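Long-range contacts in putative hydrolase (Shewanella frigidimarina, PDB 3LHO), which probably acts as an iron(II)-dependent dioxygenase of the 2-oxoadipate dioxygenase/decarboxylase family, seen here with nickel at its metal site: residues T4-L9 and T62-V67; I49-L54 and V119-T124; P106-S111 and Q144-E149; H135-K140 and N221-D226; S169-P174 and F236-P241. All coordinates share one frame; numbering follows the deposited sequence. Where two conformers were deposited one is given.

In the fold
From the N terminus, contact 1 closes the first loop, bringing the start of helix 6-20 to the turn between helix 54-62 and strand 67-74. Each later contact crosses the one before it, and none nests. Contact 2 opens inside that loop and ties the link after strand 39-47 to the loop beyond helix 106-116. Contact 3 pairs helices 106-116 and 140-149. Contact 4 docks the hairpin 217-222/225-230 on the chain entering helix 140-149, and its W136 packs on V119 of contact 2. Contact 5 joins two neighbouring strands of the main sheet, about 39 Å from contact 4, centre to centre, and on the opposite side of the chain's centre.

Contact 1 of 5, residues T4-L9 and T62-V67. With SO4 (sulfate ion), chain E.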
# COMPACT_ATOMS: atom_id res chain seq x y z
N THR A 4 7.73 19.11 1.84
CA THR A 4 6.79 20.25 1.87
C THR A 4 5.84 20.26 0.65
O THR A 4 4.82 20.95 0.64
CB THR A 4 7.56 21.56 1.94
OG1 THR A 4 8.45 21.65 0.81
CG2 THR A 4 8.40 21.64 3.25
N ASP A 5 6.15 19.47 -0.37
CA ASP A 5 5.35 19.40 -1.58
C ASP A 5 4.82 17.98 -1.84
O ASP A 5 5.59 17.01 -1.89
CB ASP A 5 6.18 19.87 -2.76
CG ASP A 5 5.39 19.91 -4.04
OD1 ASP A 5 5.23 18.84 -4.62
OD2 ASP A 5 4.94 20.99 -4.47
N VAL A 6 3.50 17.90 -1.98
CA VAL A 6 2.75 16.66 -2.14
C VAL A 6 3.17 15.94 -3.41
O VAL A 6 3.39 14.74 -3.37
CB VAL A 6 1.23 16.91 -2.09
CG1 VAL A 6 0.77 17.84 -3.22
CG2 VAL A 6 0.46 15.59 -2.09
N ASN A 7 3.42 16.68 -4.49
CA ASN A 7 3.86 16.03 -5.72
C ASN A 7 5.22 15.39 -5.56
O ASN A 7 5.40 14.28 -6.00
CB ASN A 7 3.81 16.97 -6.92
CG ASN A 7 2.41 17.35 -7.27
OD1 ASN A 7 1.53 16.49 -7.39
ND2 ASN A 7 2.16 18.64 -7.40
N ALA A 8 6.15 16.09 -4.90
CA ALA A 8 7.47 15.55 -4.64
C ALA A 8 7.43 14.27 -3.79
O ALA A 8 8.20 13.35 -4.03
CB ALA A 8 8.35 16.61 -3.98
N LEU A 9 6.53 14.22 -2.79
CA LEU A 9 6.42 13.04 -1.93
C LEU A 9 5.97 11.80 -2.70
O LEU A 9 6.61 10.76 -2.63
CB LEU A 9 5.46 13.30 -0.74
CG LEU A 9 5.15 12.16 0.22
CD1 LEU A 9 6.44 11.51 0.76
CD2 LEU A 9 4.30 12.66 1.36
N THR A 62 -0.45 14.68 6.82
CA THR A 62 -1.25 15.75 7.44
C THR A 62 -0.45 17.05 7.49
O THR A 62 -1.02 18.12 7.43
CB THR A 62 -1.73 15.39 8.82
OG1 THR A 62 -0.60 15.11 9.66
CG2 THR A 62 -2.70 14.22 8.76
N SER A 63 0.88 16.94 7.48
CA SER A 63 1.71 18.13 7.48
C SER A 63 1.67 18.91 6.15
O SER A 63 2.07 20.07 6.11
CB SER A 63 3.13 17.73 7.81
OG SER A 63 3.68 17.02 6.72
N ILE A 64 1.21 18.28 5.06
CA ILE A 64 1.14 18.92 3.75
C ILE A 64 -0.31 18.96 3.22
O ILE A 64 -0.54 18.95 1.99
CB ILE A 64 2.07 18.24 2.73
CG1 ILE A 64 1.77 16.72 2.61
CG2 ILE A 64 3.55 18.45 3.12
CD1 ILE A 64 2.53 16.05 1.54
N GLY A 65 -1.28 18.91 4.12
CA GLY A 65 -2.67 19.16 3.77
C GLY A 65 -3.68 18.04 3.80
O GLY A 65 -4.85 18.30 3.64
N TYR A 66 -3.24 16.79 4.02
CA TYR A 66 -4.20 15.70 4.14
C TYR A 66 -5.01 15.82 5.40
O TYR A 66 -4.54 16.26 6.45
CB TYR A 66 -3.49 14.32 4.06
CG TYR A 66 -3.18 13.89 2.65
CD1 TYR A 66 -2.05 14.35 1.95
CD2 TYR A 66 -4.05 13.04 1.97
CE1 TYR A 66 -1.81 13.93 0.59
CE2 TYR A 66 -3.82 12.63 0.66
CZ TYR A 66 -2.72 13.09 -0.04
OH TYR A 66 -2.59 12.64 -1.36
N VAL A 67 -6.25 15.37 5.31
CA VAL A 67 -7.19 15.45 6.41
C VAL A 67 -7.70 14.05 6.71
O VAL A 67 -8.02 13.31 5.79
CB VAL A 67 -8.37 16.36 6.04
CG1 VAL A 67 -9.42 16.37 7.17
CG2 VAL A 67 -7.87 17.79 5.70
S SO4 E . 9.84 18.74 -1.06
O1 SO4 E . 9.87 19.53 -2.29
O2 SO4 E . 8.46 18.45 -0.71
O3 SO4 E . 10.57 17.49 -1.27
O4 SO4 E . 10.42 19.50 0.05
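V6 meets the Y66 ring at its edge, near the ring plane, with CG2 3.9 Å from CE1; the two side chains cross at about a right angle. H86 makes an edge-to-face contact with the same ring, whose OH is hydrogen-bonded to P92 O. Most of the remaining contact belongs to I64. Its CG1 sits between the backbone N and the carbonyl carbon (chi1 56°), and the extended chi2 of 174° then carries CD1 to 3.7 Å from V6 CA and 3.8 Å from L9 CD2. The other branch, CG2, lies 3.7 Å from T4 O. An alanine in place of I64 would probably open a gap between turn and helix, leaving V6 CA, L9 CD2 and the T4 carbonyl without their apolar neighbour. Within its own segment D5 caps the helix: its OD1 accepts from A8 N at 2.9 Å, using the anti lone pair. A sulfate, probably from the crystallisation liquor, accepts from T4 OG1 through O4 (3.0 Å) and also bonds H3 ND1. The arrangement is that of an N-capped helix start, here helix 6-20, laid against the type I turn T62-G65 before strand 67-74, at one edge of the main sheet.

Contact 2 of 5, residues I49-L54 and V119-T124. With SO4 (sulfate ion), chain C.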
# COMPACT_ATOMS: atom_id res chain seq x y z
N ILE A 49 3.31 0.18 17.42
CA ILE A 49 4.41 0.42 18.35
C ILE A 49 4.65 1.95 18.20
O ILE A 49 4.78 2.46 17.07
CB ILE A 49 5.66 -0.41 17.95
CG1 ILE A 49 5.41 -1.91 18.19
CG2 ILE A 49 6.91 0.06 18.71
CD1 ILE A 49 6.46 -2.86 17.71
N ALA A 50 4.66 2.67 19.33
CA ALA A 50 4.63 4.14 19.38
C ALA A 50 5.61 4.77 18.39
O ALA A 50 5.29 5.70 17.60
CB ALA A 50 4.92 4.65 20.84
N LYS A 51 6.81 4.27 18.42
CA LYS A 51 7.86 4.84 17.57
C LYS A 51 7.46 4.94 16.07
O LYS A 51 7.94 5.83 15.33
CB LYS A 51 9.12 3.98 17.66
CG LYS A 51 10.37 4.74 17.15
CD LYS A 51 11.66 3.88 17.03
CE LYS A 51 12.12 3.28 18.33
NZ LYS A 51 13.36 2.44 18.13
N VAL A 52 6.61 4.02 15.61
CA VAL A 52 6.33 3.88 14.16
C VAL A 52 4.84 3.71 13.89
O VAL A 52 4.47 3.24 12.84
CB VAL A 52 7.10 2.67 13.52
CG1 VAL A 52 8.59 2.86 13.58
CG2 VAL A 52 6.76 1.36 14.16
N ASN A 53 3.99 4.15 14.80
CA ASN A 53 2.56 3.84 14.70
C ASN A 53 1.84 4.60 13.56
O ASN A 53 2.45 5.37 12.85
CB ASN A 53 1.88 3.98 16.06
CG ASN A 53 1.72 5.37 16.51
OD1 ASN A 53 1.80 6.33 15.71
ND2 ASN A 53 1.42 5.54 17.80
N LEU A 54 0.58 4.28 13.36
CA LEU A 54 -0.22 4.89 12.31
C LEU A 54 -0.02 6.44 12.26
O LEU A 54 0.26 7.00 11.20
CB LEU A 54 -1.70 4.49 12.51
CG LEU A 54 -2.60 4.52 11.28
CD1 LEU A 54 -3.91 3.83 11.59
CD2 LEU A 54 -2.82 5.97 10.83
N VAL A 119 14.99 0.64 14.67
CA VAL A 119 14.65 1.89 13.99
C VAL A 119 15.12 3.10 14.83
O VAL A 119 14.70 3.28 15.98
CB VAL A 119 13.14 2.02 13.76
CG1 VAL A 119 12.80 3.40 13.11
CG2 VAL A 119 12.60 0.85 12.90
N ASP A 120 16.01 3.90 14.27
CA ASP A 120 16.34 5.19 14.84
C ASP A 120 15.16 6.14 14.84
O ASP A 120 14.60 6.47 13.78
CB ASP A 120 17.50 5.81 14.04
CG ASP A 120 17.96 7.15 14.62
OD1 ASP A 120 17.43 7.60 15.65
OD2 ASP A 120 18.88 7.73 14.02
N ILE A 121 14.77 6.60 16.03
CA ILE A 121 13.58 7.47 16.15
C ILE A 121 13.74 8.70 15.26
O ILE A 121 12.79 9.20 14.69
CB ILE A 121 13.28 7.88 17.61
CG1 ILE A 121 11.91 8.57 17.68
CG2 ILE A 121 14.46 8.78 18.22
CD1 ILE A 121 11.35 8.73 19.06
N ALA A 122 14.98 9.17 15.11
CA ALA A 122 15.21 10.33 14.27
C ALA A 122 14.87 10.11 12.80
O ALA A 122 14.54 11.06 12.11
CB ALA A 122 16.63 10.79 14.44
N ALA A 123 14.93 8.87 12.33
CA ALA A 123 14.63 8.55 10.96
C ALA A 123 13.15 8.79 10.66
O ALA A 123 12.79 9.04 9.51
CB ALA A 123 15.01 7.02 10.65
N THR A 124 12.32 8.74 11.71
CA THR A 124 10.87 8.74 11.51
C THR A 124 10.34 10.11 11.14
O THR A 124 9.20 10.22 10.69
CB THR A 124 10.10 8.22 12.73
OG1 THR A 124 10.31 9.10 13.83
CG2 THR A 124 10.53 6.80 13.12
S SO4 C . 5.34 1.15 22.60
O1 SO4 C . 6.35 2.17 22.30
O2 SO4 C . 4.22 1.22 21.65
O3 SO4 C . 5.99 -0.16 22.58
O4 SO4 C . 4.78 1.45 23.92
O HOH W 1 8.53 8.41 16.00
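K51 spans the contact to I121 and V119, and its aliphatic chain can be followed atom by atom. From CB, CG stands anti to the backbone N (chi1 -163°) and comes 4.2 Å from I121 CG1, the two side chains crossing at a slant. CD then passes V119, 3.3 Å from its O and near its CB, as the two side chains slide by each other in opposite directions. A bend at chi3 (-60°) places CE beside the V119 carbonyl, and the chain ends with NZ donating to V119 O at 2.7 Å. The donor lies in the carbonyl plane, with a C=O...N angle of 151°. NZ is also hydrogen-bonded to I116 O, at the end of helix 106-116. The backbone of K51 takes part as well: its carbonyl O lies 3.5 Å from T124 CG2 and accepts from water 1 at 2.7 Å. That water gives its other proton to T124 OG1, at 2.9 Å, while OG1 donates in turn to I121 O at 2.6 Å. Because I121 O also accepts from T124 N, two donors hold it. V52 CG1 adds an apolar contact to V119 CG1, at 4.3 Å. Chemically, the ammonium group joins two backbone carbonyls, and its positive charge would be expected to interact well with the partial negative charge at the C-terminal end of helix 106-116.

Contact 3 of 5, residues P106-S111 and Q144-E149; sequences PEVQKS and QALLAE
V108 and E149 run past each other in opposite directions, and V108 is the centre of the contact. V108 CG2 stands anti to its own carbonyl carbon, beside the backbone N, and comes 3.4 Å from E149 OE2 and 3.6 Å from E149 CD, so a methyl group rests on the carboxylate. E149 reaches it by an extended chain, with CD anti to CA (chi2 179°). The carboxylate is held elsewhere, OE2 being hydrogen-bonded to S105 OG, which in turn takes the N-H of V108. S105 thus links the acid to the first turn of the opposing helix, an end whose backbone N-H groups would probably ease the burden of a negative charge. V108 CG2 also approaches the backbone, 3.7 Å from A145 O. Its other methyl, CG1, is directed to the next position, 4.3 Å from L146 CD1. L146 was modelled in two conformers; in one of them CD1 touches S111 at CB, 3.8 Å away, meeting the methylene carbon. L146 also reaches A153 and A157, and so sits where its own helix meets helices 106-116 and 151-159. The axes of the short segments 106-111 and 144-149 approach to 9.7 Å and cross at -126°, while the CA atoms of V108 and L146 are 6.0 Å apart. This is a steeply inclined helix-helix packing, here joining helices 106-116 and 140-149 with V108 set against A145, L146 and E149.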
# COMPACT_ATOMS: atom_id res chain seq x y z
N PRO A 106 3.33 -14.44 22.02
CA PRO A 106 4.44 -13.75 22.71
C PRO A 106 5.76 -13.76 21.90
O PRO A 106 6.50 -12.78 21.89
CB PRO A 106 4.59 -14.55 24.01
CG PRO A 106 3.13 -15.08 24.28
CD PRO A 106 2.55 -15.33 22.93
N GLU A 107 6.02 -14.86 21.21
CA GLU A 107 7.21 -15.01 20.40
C GLU A 107 7.20 -14.09 19.19
O GLU A 107 8.20 -13.43 18.88
CB GLU A 107 7.37 -16.50 19.99
CG GLU A 107 7.59 -17.43 21.23
CD GLU A 107 6.30 -17.96 21.92
OE1 GLU A 107 5.19 -17.53 21.56
OE2 GLU A 107 6.40 -18.80 22.83
N VAL A 108 6.07 -13.98 18.52
CA VAL A 108 6.00 -13.01 17.43
C VAL A 108 6.11 -11.53 17.93
O VAL A 108 6.75 -10.70 17.29
CB VAL A 108 4.71 -13.25 16.61
CG1 VAL A 108 4.40 -12.05 15.74
CG2 VAL A 108 4.90 -14.51 15.76
N GLN A 109 5.47 -11.25 19.06
CA GLN A 109 5.49 -9.91 19.64
C GLN A 109 6.93 -9.53 19.94
O GLN A 109 7.37 -8.46 19.58
CB GLN A 109 4.65 -9.85 20.91
CG GLN A 109 3.15 -10.16 20.74
CD GLN A 109 2.32 -9.71 21.90
OE1 GLN A 109 2.60 -8.67 22.48
NE2 GLN A 109 1.26 -10.48 22.26
N LYS A 110 7.69 -10.45 20.54
CA LYS A 110 9.09 -10.18 20.86
C LYS A 110 9.88 -9.95 19.59
O LYS A 110 10.72 -9.02 19.54
CB LYS A 110 9.70 -11.33 21.69
CG LYS A 110 11.23 -11.23 21.92
CD LYS A 110 11.71 -12.16 23.06
CE LYS A 110 13.21 -11.97 23.34
NZ LYS A 110 13.65 -12.58 24.66
N SER A 111 9.62 -10.75 18.55
CA SER A 111 10.38 -10.59 17.31
C SER A 111 10.10 -9.24 16.64
O SER A 111 11.02 -8.60 16.16
CB SER A 111 10.09 -11.72 16.32
OG SER A 111 10.75 -12.90 16.75
N GLN A 144 9.91 -16.51 8.93
CA GLN A 144 8.94 -17.63 8.92
C GLN A 144 7.99 -17.64 10.09
O GLN A 144 6.81 -17.99 9.92
CB GLN A 144 9.66 -19.00 8.93
CG GLN A 144 10.31 -19.34 7.60
CD GLN A 144 9.27 -19.57 6.51
OE1 GLN A 144 8.17 -20.07 6.80
NE2 GLN A 144 9.61 -19.20 5.27
N ALA A 145 8.49 -17.30 11.28
CA ALA A 145 7.66 -17.26 12.51
C ALA A 145 6.57 -16.20 12.33
O ALA A 145 5.43 -16.43 12.66
CB ALA A 145 8.53 -16.97 13.76
N LEU A 146 6.94 -15.03 11.79
CA LEU A 146 5.95 -13.98 11.52
C LEU A 146 4.94 -14.46 10.48
O LEU A 146 3.70 -14.35 10.67
CB LEU A 146 6.64 -12.68 11.05
CG LEU A 146 6.97 -11.64 12.14
CD1 LEU A 146 7.90 -12.18 13.25
CD2 LEU A 146 7.56 -10.39 11.49
N LEU A 147 5.47 -15.04 9.40
CA LEU A 147 4.66 -15.48 8.27
C LEU A 147 3.64 -16.53 8.72
O LEU A 147 2.55 -16.53 8.23
CB LEU A 147 5.58 -15.98 7.13
CG LEU A 147 4.99 -16.31 5.76
CD1 LEU A 147 4.30 -15.09 5.09
CD2 LEU A 147 6.08 -16.86 4.85
N ALA A 148 3.97 -17.33 9.72
CA ALA A 148 3.06 -18.40 10.19
C ALA A 148 1.80 -17.82 10.83
O ALA A 148 0.77 -18.47 10.84
CB ALA A 148 3.78 -19.34 11.19
N GLU A 149 1.89 -16.61 11.35
CA GLU A 149 0.73 -15.99 12.01
C GLU A 149 0.18 -14.79 11.24
O GLU A 149 -0.99 -14.48 11.36
CB GLU A 149 1.12 -15.57 13.42
CG GLU A 149 1.33 -16.74 14.34
CD GLU A 149 1.75 -16.31 15.72
OE1 GLU A 149 1.19 -15.30 16.20
OE2 GLU A 149 2.65 -16.95 16.31

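Contact 4 of 5, residues H135-K140 and N221-D226; sequences HWDVDK and NFTDGD
The tip of a beta hairpin, the type I turn F222-G225 joining strands 217-222 and 225-230, rests on V138, D139 and K140 at the N-cap of helix 140-149. Two hydrogen bonds fix the docking. T223 N donates to V138 O at 2.9 Å and 167°, tilted from the carbonyl plane, while K140 N donates at 3.0 Å to D224 OD1 on its syn lone pair. The hairpin satisfies an N-H at the helix start, next to the N-cap residue D139, whose own OD1 bonds T142 OG1. V138 O also lies in plane at the edge of the F222 ring and receives a CA-H...O contact from F222 CA at 3.3 Å. V138 and F222 lie side by side, pointing the same way, with CG1 3.9 Å from CD1. An alanine in place of F222 would remove the ring that Y143 and V138 CG1 pack on, probably opening a gap under the hairpin and leaving V138 CG1 the W136 edge. The K140 side chain crosses that of F222 obliquely, its CG 4.0 Å from F222 CB. T223 CG2 touches D137 CB at 3.6 Å. A bridging water accepts from V138 N at 3.3 Å and donates to N221 O at 3.0 Å.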
# COMPACT_ATOMS: atom_id res chain seq x y z
N HIS A 135 15.01 -1.07 8.31
CA HIS A 135 15.94 -0.46 9.26
C HIS A 135 16.60 -1.50 10.19
O HIS A 135 17.35 -1.13 11.10
CB HIS A 135 15.20 0.56 10.12
CG HIS A 135 14.69 1.75 9.36
ND1 HIS A 135 15.22 3.02 9.52
CD2 HIS A 135 13.67 1.88 8.48
CE1 HIS A 135 14.55 3.87 8.75
NE2 HIS A 135 13.61 3.20 8.10
N TRP A 136 16.30 -2.79 9.97
CA TRP A 136 16.65 -3.86 10.90
C TRP A 136 17.27 -5.02 10.14
O TRP A 136 16.98 -5.22 8.97
CB TRP A 136 15.39 -4.35 11.67
CG TRP A 136 14.25 -4.54 10.77
CD1 TRP A 136 13.98 -5.64 10.00
CD2 TRP A 136 13.21 -3.59 10.50
NE1 TRP A 136 12.85 -5.43 9.25
CE2 TRP A 136 12.35 -4.18 9.53
CE3 TRP A 136 12.93 -2.29 10.96
CZ2 TRP A 136 11.23 -3.53 9.04
CZ3 TRP A 136 11.83 -1.64 10.47
CH2 TRP A 136 10.97 -2.27 9.52
N ASP A 137 18.19 -5.71 10.80
CA ASP A 137 18.61 -7.07 10.43
C ASP A 137 17.49 -8.04 10.77
O ASP A 137 16.85 -7.93 11.82
CB ASP A 137 19.83 -7.49 11.21
CG ASP A 137 21.04 -6.69 10.82
OD1 ASP A 137 21.16 -6.40 9.62
OD2 ASP A 137 21.82 -6.33 11.71
N VAL A 138 17.27 -9.00 9.90
CA VAL A 138 16.28 -10.03 10.17
C VAL A 138 16.74 -11.33 9.52
O VAL A 138 17.31 -11.32 8.41
CB VAL A 138 14.88 -9.57 9.72
CG1 VAL A 138 14.88 -9.08 8.28
CG2 VAL A 138 13.83 -10.66 9.96
N ASP A 139 16.51 -12.44 10.21
CA ASP A 139 16.90 -13.77 9.69
C ASP A 139 15.68 -14.55 9.17
O ASP A 139 14.53 -14.16 9.37
CB ASP A 139 17.71 -14.60 10.71
CG ASP A 139 16.92 -14.97 11.97
OD1 ASP A 139 15.68 -14.81 12.05
OD2 ASP A 139 17.59 -15.41 12.92
N LYS A 140 15.96 -15.67 8.52
CA LYS A 140 14.92 -16.43 7.83
C LYS A 140 13.93 -17.01 8.81
O LYS A 140 12.73 -17.01 8.54
CB LYS A 140 15.53 -17.54 6.95
CG LYS A 140 16.36 -16.98 5.78
CD LYS A 140 16.81 -18.06 4.80
CE LYS A 140 17.93 -18.87 5.30
NZ LYS A 140 18.22 -20.01 4.35
N ASN A 221 17.52 -9.64 1.41
CA ASN A 221 18.80 -10.04 1.97
C ASN A 221 18.70 -10.24 3.47
O ASN A 221 18.98 -9.37 4.27
CB ASN A 221 19.89 -9.05 1.58
CG ASN A 221 19.98 -8.85 0.07
OD1 ASN A 221 19.69 -7.78 -0.44
ND2 ASN A 221 20.31 -9.91 -0.65
N PHE A 222 18.25 -11.42 3.84
CA PHE A 222 18.19 -11.83 5.22
C PHE A 222 19.62 -11.99 5.73
O PHE A 222 20.59 -12.12 4.93
CB PHE A 222 17.37 -13.12 5.40
CG PHE A 222 15.90 -12.95 5.12
CD1 PHE A 222 15.08 -12.27 6.00
CD2 PHE A 222 15.32 -13.47 3.97
CE1 PHE A 222 13.74 -12.08 5.73
CE2 PHE A 222 13.99 -13.30 3.71
CZ PHE A 222 13.18 -12.58 4.59
N THR A 223 19.78 -11.97 7.04
CA THR A 223 21.09 -12.16 7.64
C THR A 223 21.70 -13.50 7.24
O THR A 223 22.88 -13.57 7.02
CB THR A 223 21.06 -11.98 9.20
OG1 THR A 223 20.14 -12.90 9.79
CG2 THR A 223 20.60 -10.57 9.53
N ASP A 224 20.89 -14.54 7.08
CA ASP A 224 21.43 -15.85 6.74
C ASP A 224 20.97 -16.38 5.39
O ASP A 224 20.97 -17.57 5.18
CB ASP A 224 21.09 -16.87 7.86
CG ASP A 224 19.62 -16.90 8.23
OD1 ASP A 224 18.81 -16.14 7.66
OD2 ASP A 224 19.27 -17.63 9.18
N GLY A 225 20.59 -15.50 4.45
CA GLY A 225 20.14 -15.95 3.13
C GLY A 225 19.56 -14.85 2.27
O GLY A 225 19.16 -13.80 2.76
N ASP A 226 19.57 -15.11 0.97
CA ASP A 226 19.00 -14.25 -0.05
C ASP A 226 17.78 -14.97 -0.62
O ASP A 226 17.89 -15.96 -1.33
CB ASP A 226 20.02 -13.99 -1.13
CG ASP A 226 21.30 -13.42 -0.57
OD1 ASP A 226 21.22 -12.34 0.03
OD2 ASP A 226 22.33 -14.09 -0.69
O HOH W 2 19.04 -8.58 7.18

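Contact 5 of 5, residues S169-P174 and F236-P241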
# COMPACT_ATOMS: atom_id res chain seq x y z
N SER A 169 -6.95 5.19 -10.56
CA SER A 169 -8.33 5.57 -10.55
C SER A 169 -8.88 5.31 -11.95
O SER A 169 -8.55 6.05 -12.91
CB SER A 169 -8.50 7.06 -10.23
OG SER A 169 -9.85 7.44 -10.42
N ILE A 170 -9.75 4.30 -12.03
CA ILE A 170 -10.42 3.96 -13.29
C ILE A 170 -11.37 5.12 -13.65
O ILE A 170 -11.45 5.51 -14.81
CB ILE A 170 -11.18 2.61 -13.20
CG1 ILE A 170 -10.18 1.45 -13.04
CG2 ILE A 170 -12.05 2.39 -14.45
CD1 ILE A 170 -10.83 0.12 -12.68
N ASN A 171 -12.07 5.66 -12.64
CA ASN A 171 -12.93 6.84 -12.82
C ASN A 171 -12.24 7.89 -13.69
O ASN A 171 -12.84 8.41 -14.62
CB ASN A 171 -13.31 7.48 -11.49
CG ASN A 171 -14.06 6.52 -10.54
OD1 ASN A 171 -13.55 5.44 -10.17
ND2 ASN A 171 -15.25 6.93 -10.12
N ASP A 172 -10.98 8.17 -13.39
CA ASP A 172 -10.24 9.25 -14.05
C ASP A 172 -9.55 8.89 -15.36
O ASP A 172 -9.07 9.80 -16.05
CB ASP A 172 -9.22 9.82 -13.10
CG ASP A 172 -9.87 10.63 -11.94
OD1 ASP A 172 -10.08 11.85 -12.10
OD2 ASP A 172 -10.09 10.06 -10.85
N LEU A 173 -9.50 7.61 -15.73
CA LEU A 173 -8.84 7.24 -17.01
C LEU A 173 -9.72 7.71 -18.18
O LEU A 173 -10.87 7.30 -18.30
CB LEU A 173 -8.63 5.74 -17.12
CG LEU A 173 -7.60 5.04 -16.23
CD1 LEU A 173 -7.74 3.53 -16.41
CD2 LEU A 173 -6.16 5.52 -16.54
N PRO A 174 -9.20 8.60 -19.04
CA PRO A 174 -10.07 9.08 -20.12
C PRO A 174 -10.51 8.05 -21.17
O PRO A 174 -11.55 8.24 -21.78
CB PRO A 174 -9.24 10.19 -20.78
CG PRO A 174 -7.87 10.06 -20.28
CD PRO A 174 -7.95 9.37 -18.95
N PHE A 236 -6.22 -1.39 -9.29
CA PHE A 236 -7.12 -0.57 -10.13
C PHE A 236 -8.44 -0.49 -9.40
O PHE A 236 -8.92 -1.48 -8.90
CB PHE A 236 -7.26 -1.21 -11.52
CG PHE A 236 -5.92 -1.56 -12.12
CD1 PHE A 236 -5.23 -0.63 -12.87
CD2 PHE A 236 -5.32 -2.78 -11.86
CE1 PHE A 236 -3.95 -0.93 -13.35
CE2 PHE A 236 -4.04 -3.08 -12.36
CZ PHE A 236 -3.37 -2.15 -13.08
N ALA A 237 -9.01 0.70 -9.28
CA ALA A 237 -10.27 0.85 -8.56
C ALA A 237 -11.24 1.76 -9.32
O ALA A 237 -10.85 2.84 -9.79
CB ALA A 237 -10.02 1.44 -7.13
N ARG A 238 -12.49 1.32 -9.42
CA ARG A 238 -13.57 2.16 -9.84
C ARG A 238 -14.50 2.41 -8.65
O ARG A 238 -14.99 1.47 -8.07
CB ARG A 238 -14.36 1.52 -10.98
CG ARG A 238 -15.51 2.40 -11.48
CD ARG A 238 -16.10 1.93 -12.80
NE ARG A 238 -17.34 2.66 -13.10
CZ ARG A 238 -18.20 2.34 -14.07
NH1 ARG A 238 -18.01 1.30 -14.86
NH2 ARG A 238 -19.28 3.09 -14.25
N ARG A 239 -14.75 3.68 -8.34
CA ARG A 239 -15.74 4.03 -7.33
C ARG A 239 -17.03 4.57 -7.91
O ARG A 239 -17.03 5.20 -8.98
CB ARG A 239 -15.16 5.08 -6.38
CG ARG A 239 -13.97 4.60 -5.60
CD ARG A 239 -13.36 5.77 -4.81
NE ARG A 239 -12.21 5.25 -4.09
CZ ARG A 239 -12.29 4.45 -3.03
NH1 ARG A 239 -13.46 4.13 -2.47
NH2 ARG A 239 -11.18 3.96 -2.53
N TYR A 240 -18.12 4.32 -7.19
CA TYR A 240 -19.45 4.75 -7.58
C TYR A 240 -20.06 5.73 -6.61
O TYR A 240 -19.67 5.79 -5.43
CB TYR A 240 -20.35 3.54 -7.74
CG TYR A 240 -19.95 2.62 -8.88
CD1 TYR A 240 -18.90 1.72 -8.74
CD2 TYR A 240 -20.65 2.62 -10.08
CE1 TYR A 240 -18.55 0.87 -9.77
CE2 TYR A 240 -20.31 1.78 -11.10
CZ TYR A 240 -19.27 0.90 -10.95
OH TYR A 240 -18.95 0.05 -11.99
N PRO A 241 -21.00 6.56 -7.10
CA PRO A 241 -21.66 7.52 -6.22
C PRO A 241 -22.58 6.87 -5.21
O PRO A 241 -23.26 5.88 -5.51
CB PRO A 241 -22.49 8.38 -7.19
CG PRO A 241 -21.90 8.20 -8.49
CD PRO A 241 -21.30 6.83 -8.52
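S169 and A237 form a parallel beta bridge, with CA atoms 5.5 Å apart, and the I170 N-H donates to A237 O at 2.9 Å and 162°. Beyond that point strand 165-169 ends and the chain enters the type I turn I170-L173, while strand 235-239 continues. N171 then extends the pairing with its side chain. Its CG lies anti to the carbonyl carbon (chi1 -59°), from where the amide meets both backbone groups of R239. OD1 accepts from R239 N at 2.8 Å, in the carbonyl plane and on a lone pair. ND2 donates to R239 O at 2.7 Å, an acceptor close to the amide plane of N171. OD1 also lies 3.3 Å from R238 CA. Apolar contact comes from I170, whose CB is 4.0 Å from R238 CB; it was modelled in two conformers, so the approach of CD1 to F236 CB is less certain. Just before the turn, S169 OG donates to the anti lone pair of D172 OD2 within it, at 2.7 Å. R239 itself turns elsewhere, to a salt bridge with D40. The two strands bring H165 and E235 to the nickel ion, and the A237 side chain is about 7 Å from it. The chemistry implies a set amide orientation: flipping N171 would set oxygen against oxygen and N-H against N-H, probably losing both bonds together.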